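KLLA0B12012p (Kluyveromyces lactis, PDB 6Y3P) probably binds ATP through this C-terminal ATP-grasp domain of the tubulin-tyrosine ligase family and, as Pby1, directly partners the mRNA decapping enzyme Dcp2. Local coordinates at residues G22-S27 with D369-C374; I217-T222 with V229-R234; P350-T355 with N361-L366. All blocks are in the same frame, centred on the assembly; numbering follows the deposited sequence.

Contact 1: G22-S27 with D369-C374; sequences GPLNRS and DVVSIC. With SO4 (sulfate ion), chain B.
V371 of helix 357-375 meets S27 of helix 21-31, the pair whose CA atoms are nearest across the two segments. Its CB lies 3.1 Å from S27 OG, a close van der Waals approach. From CB the side chain forks: CG1 runs alongside the serine backbone, 3.4 Å from S27 O, while CG2 passes S27 CB at 3.9 Å and, at 4.4 Å, grazes L24 CD2. S27 has its OG anti to the backbone N (chi1 -164°), which carries the oxygen across to the valine; there the hydroxyl hydrogen-bonds the carbonyl oxygen of F367, one turn before V371 in helix 357-375. With CG1 and CG2 gone, an alanine in place of V371 would probably leave a gap beside S27 and L24, CD2 of L24 losing the methyl it meets here. R26 points elsewhere: its guanidinium holds a sulfate, probably from the crystallisation liquor, most closely through NH1 to O2 at 2.8 Å, with three longer, weak bonds, and NH2 also makes a salt bridge to D364. The S27-V371 meeting is therefore mixed: a buried hydroxyl satisfied by a main-chain carbonyl is covered by a branched aliphatic group, with no hydrogen bond between the segments.

Contact 2: I217-T222 with V229-R234; sequences IRCYVT and VFVYDR
C219 and V231 reach each other because both side chains extend away from their own backbone N: SG is anti to it in C219 (chi1 177°) and CG1 in V231 (chi1 171°), which leaves the two atoms 3.5 Å apart. V221 and V229 continue this face of the hairpin, their side chains crossing obliquely with CG1 to CG1 at 3.7 Å. The strands run antiparallel, with 156° between their N-to-C directions. T222 and F230 form a hydrogen-bonded pair, T222 N giving to F230 O at 2.7 Å and F230 N giving back to T222 O at 2.8 Å; V221 and V231 form the adjoining non-hydrogen-bonded pair. T222 O also sits at the edge of the F230 ring, 3.6 Å from CD2. Further along, Y232 N donates to Y220 O at 3.0 Å, nearly in line with the carbonyl, but the return bond is replaced by a water. That water accepts from Y220 N and donates to both Y232 O and R234 O, bridging the strands where 229-234 begins to diverge. R234 N lies over the centre of the Y232 ring, whose OH hydrogen-bonds L362 O of helix 357-375. The hairpin thus presents two buried faces. C219, V229 and V231 pack on helix 290-313, while T222, F230 and Y232 pack on helix 357-375, F230 also stacking on F391 of strand 391-396. At its margins the hairpin is extended into a larger antiparallel sheet, strand 326-335 pairing with the 217-222 side and strand 391-396 with the 229-234 side.

Contact 3: P350-T355 with N361-L366; sequences PDFKQT and NLIDEL
F352 carries most of the contact from the loop, directing its ring at I363 and L366 on successive turns of helix 357-375. With CG beside the backbone N (chi1 -63°), the ring turns toward the helix: CD1 lies 4.0 Å from I363 CD1, and CE1 is equally far from L366 CD2. Both aliphatic side chains cross the phenylalanine at about a right angle, and their methyls approach the ring obliquely. The carbonyl of F352 continues the surface, with its oxygen 4.1 Å from I363 CD1. Two residues on, Q354 folds back along the loop. Its CG brushes I363 CG1 at 4.4 Å, while NE2 makes a weak hydrogen bond of 3.2 Å to F352 O, which ties the amide back to the loop and keeps CG alone near the isoleucine. No hydrogen bond crosses between the segments; the contact rests on van der Waals packing. It lays the loop after strand 341-347 against the helix that follows it. Around it, the F352 ring meets that of Y220 from strand 215-224 with planes at about 35° and packs edge-to-face with F367. L366 also touches Y232 of strand 228-239, I363 touches Y220 and Y19, and Q354 rests on V279 of strand 279-281.

From the N terminus, helix 21-31 leads off, and contact 1 closes the longest loop by bringing it against helix 357-375 near the end of the chain. Contacts 2 and 3 both fall within that span and follow one another in series: contact 2 closes the hairpin of strands 215-224 and 228-239, and contact 3 brings the loop after strand 341-347 back onto helix 357-375, over only five residues, most of them the helix's first turn. That helix is the shared element. Its earlier turns serve contact 3, its later turns contact 1, and several of its residues lie on the hairpin of contact 2. R234, bonded to N361 and E365, and F230, packed against I373, join the six-stranded antiparallel sheet to it.

Contact 1: G22-S27 with D369-C374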
loop_
_atom_site.group_PDB
_atom_site.type_symbol
_atom_site.label_atom_id
_atom_site.label_comp_id
_atom_site.label_asym_id
_atom_site.label_seq_id
_atom_site.Cartn_x
_atom_site.Cartn_y
_atom_site.Cartn_z
ATOM N N GLY A 22 1.922 -22.338 7.463
ATOM C CA GLY A 22 2.591 -22.783 8.683
ATOM C C GLY A 22 2.458 -21.753 9.791
ATOM O O GLY A 22 1.886 -22.078 10.845
ATOM N N PRO A 23 2.894 -20.472 9.540
ATOM C CA PRO A 23 2.708 -19.403 10.545
ATOM C C PRO A 23 1.273 -19.259 11.068
ATOM O O PRO A 23 1.093 -19.185 12.288
ATOM C CB PRO A 23 3.145 -18.137 9.795
ATOM C CG PRO A 23 4.107 -18.623 8.795
ATOM C CD PRO A 23 3.586 -19.942 8.343
ATOM N N LEU A 24 0.261 -19.237 10.159
ATOM C CA LEU A 24 -1.142 -19.107 10.547
ATOM C C LEU A 24 -1.628 -20.261 11.429
ATOM O O LEU A 24 -2.335 -20.010 12.406
ATOM C CB LEU A 24 -2.060 -18.936 9.326
ATOM C CG LEU A 24 -2.188 -17.542 8.766
ATOM C CD1 LEU A 24 -2.718 -17.587 7.363
ATOM C CD2 LEU A 24 -3.053 -16.673 9.662
ATOM N N ASN A 25 -1.206 -21.513 11.117
ATOM C CA ASN A 25 -1.538 -22.699 11.909
ATOM C C ASN A 25 -0.933 -22.656 13.303
ATOM O O ASN A 25 -1.634 -22.964 14.261
ATOM C CB ASN A 25 -1.156 -23.978 11.192
ATOM C CG ASN A 25 -2.343 -24.681 10.590
ATOM O OD1 ASN A 25 -3.210 -25.231 11.284
ATOM N ND2 ASN A 25 -2.408 -24.671 9.279
ATOM N N ARG A 26 0.352 -22.244 13.426
ATOM C CA ARG A 26 1.040 -22.116 14.725
ATOM C C ARG A 26 0.337 -21.053 15.588
ATOM O O ARG A 26 0.074 -21.278 16.771
ATOM C CB ARG A 26 2.523 -21.767 14.538
ATOM C CG ARG A 26 3.307 -22.886 13.839
ATOM C CD ARG A 26 4.809 -22.618 13.835
ATOM N NE ARG A 26 5.216 -21.576 12.882
ATOM C CZ ARG A 26 5.529 -21.794 11.603
ATOM N NH1 ARG A 26 5.455 -23.018 11.089
ATOM N NH2 ARG A 26 5.902 -20.784 10.825
ATOM N N SER A 27 -0.024 -19.935 14.955
ATOM C CA SER A 27 -0.716 -18.824 15.571
ATOM C C SER A 27 -2.150 -19.209 15.997
ATOM O O SER A 27 -2.559 -18.843 17.099
ATOM C CB SER A 27 -0.713 -17.635 14.626
ATOM O OG SER A 27 -1.055 -16.487 15.369
ATOM N N ASP A 369 0.530 -11.649 16.062
ATOM C CA ASP A 369 -0.143 -10.432 16.499
ATOM C C ASP A 369 -1.534 -10.311 15.941
ATOM O O ASP A 369 -2.441 -9.930 16.680
ATOM C CB ASP A 369 0.685 -9.202 16.130
ATOM C CG ASP A 369 2.036 -9.111 16.835
ATOM O OD1 ASP A 369 2.178 -9.703 17.934
ATOM O OD2 ASP A 369 2.951 -8.437 16.291
ATOM N N VAL A 370 -1.716 -10.660 14.647
ATOM C CA VAL A 370 -3.003 -10.591 13.960
ATOM C C VAL A 370 -3.994 -11.520 14.645
ATOM O O VAL A 370 -5.087 -11.094 15.002
ATOM C CB VAL A 370 -2.868 -10.873 12.431
ATOM C CG1 VAL A 370 -4.233 -11.105 11.781
ATOM C CG2 VAL A 370 -2.130 -9.733 11.731
ATOM N N VAL A 371 -3.579 -12.764 14.889
ATOM C CA VAL A 371 -4.413 -13.761 15.552
ATOM C C VAL A 371 -4.666 -13.415 17.040
ATOM O O VAL A 371 -5.820 -13.422 17.459
ATOM C CB VAL A 371 -3.848 -15.186 15.337
ATOM C CG1 VAL A 371 -4.597 -16.223 16.162
ATOM C CG2 VAL A 371 -3.867 -15.559 13.849
ATOM N N SER A 372 -3.618 -13.062 17.807
ATOM C CA SER A 372 -3.751 -12.763 19.237
ATOM C C SER A 372 -4.483 -11.456 19.582
ATOM O O SER A 372 -4.962 -11.327 20.721
ATOM C CB SER A 372 -2.385 -12.778 19.916
ATOM O OG SER A 372 -1.530 -11.759 19.416
ATOM N N ILE A 373 -4.540 -10.478 18.631
ATOM C CA ILE A 373 -5.132 -9.152 18.887
ATOM C C ILE A 373 -6.436 -8.909 18.115
ATOM O O ILE A 373 -7.373 -8.311 18.655
ATOM C CB ILE A 373 -4.057 -8.038 18.632
ATOM C CG1 ILE A 373 -2.896 -8.182 19.650
ATOM C CG2 ILE A 373 -4.662 -6.599 18.650
ATOM C CD1 ILE A 373 -1.620 -7.498 19.292
ATOM N N CYS A 374 -6.485 -9.341 16.857
ATOM C CA CYS A 374 -7.646 -9.118 15.991
ATOM C C CYS A 374 -8.612 -10.313 15.929
ATOM O O CYS A 374 -9.835 -10.115 15.952
ATOM C CB CYS A 374 -7.186 -8.697 14.596
ATOM S SG CYS A 374 -6.013 -7.308 14.576
HETATM S S SO4 B . 6.778 -22.910 7.847
HETATM O O1 SO4 B . 6.609 -21.465 7.638
HETATM O O2 SO4 B . 7.432 -23.145 9.130
HETATM O O3 SO4 B . 7.589 -23.482 6.779
HETATM O O4 SO4 B . 5.488 -23.582 7.843
#

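Contact 2: I217-T222 with V229-R234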
loop_
_atom_site.group_PDB
_atom_site.type_symbol
_atom_site.label_atom_id
_atom_site.label_comp_id
_atom_site.label_asym_id
_atom_site.label_seq_id
_atom_site.Cartn_x
_atom_site.Cartn_y
_atom_site.Cartn_z
ATOM N N ILE A 217 9.647 1.114 1.076
ATOM C CA ILE A 217 9.263 0.465 2.313
ATOM C C ILE A 217 7.922 -0.239 2.082
ATOM O O ILE A 217 6.965 0.348 1.572
ATOM C CB ILE A 217 9.207 1.406 3.551
ATOM C CG1 ILE A 217 10.585 2.046 3.827
ATOM C CG2 ILE A 217 8.700 0.635 4.788
ATOM C CD1 ILE A 217 10.628 3.088 4.933
ATOM N N ARG A 218 7.867 -1.503 2.460
ATOM C CA ARG A 218 6.638 -2.274 2.477
ATOM C C ARG A 218 6.263 -2.351 3.969
ATOM O O ARG A 218 6.981 -2.955 4.774
ATOM C CB ARG A 218 6.840 -3.680 1.869
ATOM C CG ARG A 218 5.608 -4.615 1.974
ATOM C CD ARG A 218 4.360 -3.950 1.429
ATOM N NE ARG A 218 3.620 -4.777 0.476
ATOM C CZ ARG A 218 3.939 -4.942 -0.805
ATOM N NH1 ARG A 218 3.177 -5.691 -1.592
ATOM N NH2 ARG A 218 5.039 -4.384 -1.300
ATOM N N CYS A 219 5.160 -1.701 4.326
ATOM C CA CYS A 219 4.632 -1.674 5.679
ATOM C C CYS A 219 3.301 -2.489 5.721
ATOM O O CYS A 219 2.377 -2.188 4.955
ATOM C CB CYS A 219 4.433 -0.217 6.103
ATOM S SG CYS A 219 3.695 -0.001 7.743
ATOM N N TYR A 220 3.225 -3.558 6.559
ATOM C CA TYR A 220 1.965 -4.312 6.697
ATOM C C TYR A 220 1.060 -3.613 7.692
ATOM O O TYR A 220 1.472 -3.318 8.810
ATOM C CB TYR A 220 2.185 -5.770 7.090
ATOM C CG TYR A 220 3.009 -6.496 6.054
ATOM C CD1 TYR A 220 2.493 -6.761 4.787
ATOM C CD2 TYR A 220 4.324 -6.874 6.321
ATOM C CE1 TYR A 220 3.259 -7.402 3.813
ATOM C CE2 TYR A 220 5.098 -7.525 5.358
ATOM C CZ TYR A 220 4.553 -7.802 4.110
ATOM O OH TYR A 220 5.285 -8.440 3.148
ATOM N N VAL A 221 -0.151 -3.297 7.255
ATOM C CA VAL A 221 -1.143 -2.574 8.023
ATOM C C VAL A 221 -2.359 -3.470 8.165
ATOM O O VAL A 221 -2.888 -3.921 7.157
ATOM C CB VAL A 221 -1.483 -1.234 7.332
ATOM C CG1 VAL A 221 -2.575 -0.479 8.097
ATOM C CG2 VAL A 221 -0.242 -0.368 7.168
ATOM N N THR A 222 -2.791 -3.746 9.407
ATOM C CA THR A 222 -3.958 -4.590 9.648
ATOM C C THR A 222 -5.106 -3.758 10.150
ATOM O O THR A 222 -4.981 -3.057 11.144
ATOM C CB THR A 222 -3.640 -5.795 10.579
ATOM O OG1 THR A 222 -2.489 -6.479 10.105
ATOM C CG2 THR A 222 -4.795 -6.786 10.691
ATOM N N VAL A 229 -7.027 0.258 13.494
ATOM C CA VAL A 229 -5.951 0.236 12.505
ATOM C C VAL A 229 -4.644 -0.033 13.219
ATOM O O VAL A 229 -4.306 0.662 14.174
ATOM C CB VAL A 229 -5.881 1.477 11.587
ATOM C CG1 VAL A 229 -4.863 1.245 10.464
ATOM C CG2 VAL A 229 -7.254 1.833 11.004
ATOM N N PHE A 230 -3.942 -1.083 12.780
ATOM C CA PHE A 230 -2.716 -1.531 13.394
ATOM C C PHE A 230 -1.596 -1.538 12.389
ATOM O O PHE A 230 -1.703 -2.156 11.326
ATOM C CB PHE A 230 -2.894 -2.937 13.965
ATOM C CG PHE A 230 -3.923 -3.052 15.058
ATOM C CD1 PHE A 230 -3.579 -2.823 16.384
ATOM C CD2 PHE A 230 -5.232 -3.412 14.766
ATOM C CE1 PHE A 230 -4.525 -2.943 17.395
ATOM C CE2 PHE A 230 -6.173 -3.542 15.779
ATOM C CZ PHE A 230 -5.815 -3.298 17.086
ATOM N N VAL A 231 -0.524 -0.829 12.716
ATOM C CA VAL A 231 0.664 -0.794 11.877
ATOM C C VAL A 231 1.689 -1.743 12.499
ATOM O O VAL A 231 1.925 -1.720 13.704
ATOM C CB VAL A 231 1.197 0.646 11.702
ATOM C CG1 VAL A 231 2.555 0.663 11.019
ATOM C CG2 VAL A 231 0.203 1.516 10.936
ATOM N N TYR A 232 2.240 -2.619 11.674
ATOM C CA TYR A 232 3.286 -3.560 12.047
ATOM C C TYR A 232 4.646 -2.835 11.877
ATOM O O TYR A 232 5.015 -2.456 10.759
ATOM C CB TYR A 232 3.193 -4.833 11.178
ATOM C CG TYR A 232 4.134 -5.922 11.632
ATOM C CD1 TYR A 232 4.239 -6.266 12.983
ATOM C CD2 TYR A 232 4.909 -6.621 10.720
ATOM C CE1 TYR A 232 5.121 -7.259 13.411
ATOM C CE2 TYR A 232 5.786 -7.624 11.135
ATOM C CZ TYR A 232 5.885 -7.939 12.482
ATOM O OH TYR A 232 6.728 -8.939 12.882
ATOM N N ASP A 233 5.345 -2.596 13.000
ATOM C CA ASP A 233 6.606 -1.842 13.049
ATOM C C ASP A 233 7.842 -2.566 12.511
ATOM O O ASP A 233 8.881 -1.932 12.408
ATOM C CB ASP A 233 6.891 -1.305 14.466
ATOM C CG ASP A 233 6.241 0.046 14.720
ATOM O OD1 ASP A 233 5.636 0.605 13.770
ATOM O OD2 ASP A 233 6.336 0.545 15.863
ATOM N N ARG A 234 7.741 -3.851 12.172
ATOM C CA ARG A 234 8.856 -4.579 11.575
ATOM C C ARG A 234 8.592 -4.498 10.073
ATOM O O ARG A 234 7.808 -5.276 9.525
ATOM C CB ARG A 234 8.913 -6.017 12.094
ATOM C CG ARG A 234 9.129 -6.100 13.628
ATOM C CD ARG A 234 9.484 -7.516 14.090
ATOM N NE ARG A 234 10.726 -7.995 13.473
ATOM C CZ ARG A 234 11.121 -9.259 13.450
ATOM N NH1 ARG A 234 10.391 -10.202 14.036
ATOM N NH2 ARG A 234 12.260 -9.593 12.853
HETATM O O HOH W 1 5.449 -3.848 8.545
#

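Contact 3: P350-T355 with N361-L366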
loop_
_atom_site.group_PDB
_atom_site.type_symbol
_atom_site.label_atom_id
_atom_site.label_comp_id
_atom_site.label_asym_id
_atom_site.label_seq_id
_atom_site.Cartn_x
_atom_site.Cartn_y
_atom_site.Cartn_z
ATOM N N PRO A 350 -1.252 -8.773 -0.404
ATOM C CA PRO A 350 0.158 -8.724 -0.823
ATOM C C PRO A 350 0.861 -10.076 -0.738
ATOM O O PRO A 350 0.442 -10.944 0.032
ATOM C CB PRO A 350 0.778 -7.741 0.182
ATOM C CG PRO A 350 -0.081 -7.877 1.411
ATOM C CD PRO A 350 -1.459 -8.039 0.869
ATOM N N ASP A 351 1.929 -10.259 -1.540
ATOM C CA ASP A 351 2.698 -11.496 -1.477
ATOM C C ASP A 351 3.593 -11.356 -0.255
ATOM O O ASP A 351 4.379 -10.416 -0.162
ATOM C CB ASP A 351 3.518 -11.763 -2.773
ATOM C CG ASP A 351 3.980 -13.214 -2.996
ATOM O OD1 ASP A 351 3.437 -14.136 -2.320
ATOM O OD2 ASP A 351 4.839 -13.435 -3.877
ATOM N N PHE A 352 3.364 -12.215 0.730
ATOM C CA PHE A 352 4.123 -12.272 1.969
ATOM C C PHE A 352 5.373 -13.152 1.794
ATOM O O PHE A 352 6.230 -13.132 2.674
ATOM C CB PHE A 352 3.249 -12.808 3.122
ATOM C CG PHE A 352 2.056 -11.953 3.490
ATOM C CD1 PHE A 352 2.201 -10.843 4.320
ATOM C CD2 PHE A 352 0.779 -12.278 3.036
ATOM C CE1 PHE A 352 1.094 -10.056 4.659
ATOM C CE2 PHE A 352 -0.320 -11.479 3.362
ATOM C CZ PHE A 352 -0.159 -10.382 4.175
ATOM N N LYS A 353 5.478 -13.917 0.671
ATOM C CA LYS A 353 6.611 -14.828 0.427
ATOM C C LYS A 353 8.004 -14.144 0.454
ATOM O O LYS A 353 8.240 -13.178 -0.276
ATOM C CB LYS A 353 6.440 -15.647 -0.866
ATOM C CG LYS A 353 7.311 -16.899 -0.840
ATOM C CD LYS A 353 7.466 -17.596 -2.174
ATOM C CE LYS A 353 8.861 -18.172 -2.377
ATOM N NZ LYS A 353 9.445 -18.827 -1.164
ATOM N N GLN A 354 8.900 -14.676 1.324
ATOM C CA GLN A 354 10.287 -14.227 1.549
ATOM C C GLN A 354 11.251 -15.428 1.643
ATOM O O GLN A 354 10.831 -16.589 1.628
ATOM C CB GLN A 354 10.432 -13.377 2.857
ATOM C CG GLN A 354 9.379 -12.297 3.161
ATOM C CD GLN A 354 9.237 -11.192 2.131
ATOM O OE1 GLN A 354 10.173 -10.846 1.398
ATOM N NE2 GLN A 354 8.042 -10.597 2.076
ATOM N N THR A 355 12.548 -15.136 1.754
ATOM C CA THR A 355 13.580 -16.152 1.905
ATOM C C THR A 355 14.452 -15.752 3.090
ATOM O O THR A 355 14.637 -14.552 3.352
ATOM C CB THR A 355 14.293 -16.431 0.552
ATOM O OG1 THR A 355 14.456 -17.841 0.386
ATOM C CG2 THR A 355 15.634 -15.681 0.376
ATOM N N ASN A 361 10.912 -14.961 10.610
ATOM C CA ASN A 361 10.693 -14.539 11.996
ATOM C C ASN A 361 9.764 -13.317 11.972
ATOM O O ASN A 361 8.796 -13.247 12.739
ATOM C CB ASN A 361 12.037 -14.163 12.642
ATOM C CG ASN A 361 11.979 -13.803 14.120
ATOM O OD1 ASN A 361 11.462 -12.754 14.527
ATOM N ND2 ASN A 361 12.598 -14.621 14.953
ATOM N N LEU A 362 10.045 -12.388 11.048
ATOM C CA LEU A 362 9.264 -11.176 10.848
ATOM C C LEU A 362 7.792 -11.508 10.525
ATOM O O LEU A 362 6.900 -10.891 11.105
ATOM C CB LEU A 362 9.913 -10.313 9.738
ATOM C CG LEU A 362 9.331 -8.920 9.531
ATOM C CD1 LEU A 362 10.393 -7.935 9.106
ATOM C CD2 LEU A 362 8.160 -8.940 8.540
ATOM N N ILE A 363 7.555 -12.489 9.620
ATOM C CA ILE A 363 6.216 -12.889 9.176
ATOM C C ILE A 363 5.506 -13.709 10.278
ATOM O O ILE A 363 4.289 -13.552 10.448
ATOM C CB ILE A 363 6.285 -13.570 7.769
ATOM C CG1 ILE A 363 6.661 -12.555 6.664
ATOM C CG2 ILE A 363 5.036 -14.370 7.384
ATOM C CD1 ILE A 363 5.634 -11.409 6.384
ATOM N N ASP A 364 6.278 -14.527 11.061
ATOM C CA ASP A 364 5.754 -15.326 12.185
ATOM C C ASP A 364 5.182 -14.431 13.285
ATOM O O ASP A 364 4.136 -14.735 13.845
ATOM C CB ASP A 364 6.862 -16.195 12.789
ATOM C CG ASP A 364 7.176 -17.479 12.057
ATOM O OD1 ASP A 364 6.552 -17.730 11.002
ATOM O OD2 ASP A 364 8.040 -18.246 12.548
ATOM N N GLU A 365 5.868 -13.331 13.584
ATOM C CA GLU A 365 5.463 -12.384 14.612
ATOM C C GLU A 365 4.277 -11.562 14.121
ATOM O O GLU A 365 3.451 -11.148 14.934
ATOM C CB GLU A 365 6.651 -11.481 14.979
ATOM C CG GLU A 365 6.340 -10.520 16.113
ATOM C CD GLU A 365 7.389 -9.482 16.441
ATOM O OE1 GLU A 365 8.596 -9.770 16.266
ATOM O OE2 GLU A 365 7.000 -8.395 16.926
ATOM N N LEU A 366 4.182 -11.341 12.793
ATOM C CA LEU A 366 3.079 -10.595 12.211
ATOM C C LEU A 366 1.768 -11.349 12.421
ATOM O O LEU A 366 0.811 -10.759 12.938
ATOM C CB LEU A 366 3.320 -10.293 10.711
ATOM C CG LEU A 366 2.087 -9.929 9.829
ATOM C CD1 LEU A 366 1.432 -8.620 10.249
ATOM C CD2 LEU A 366 2.455 -9.896 8.372
#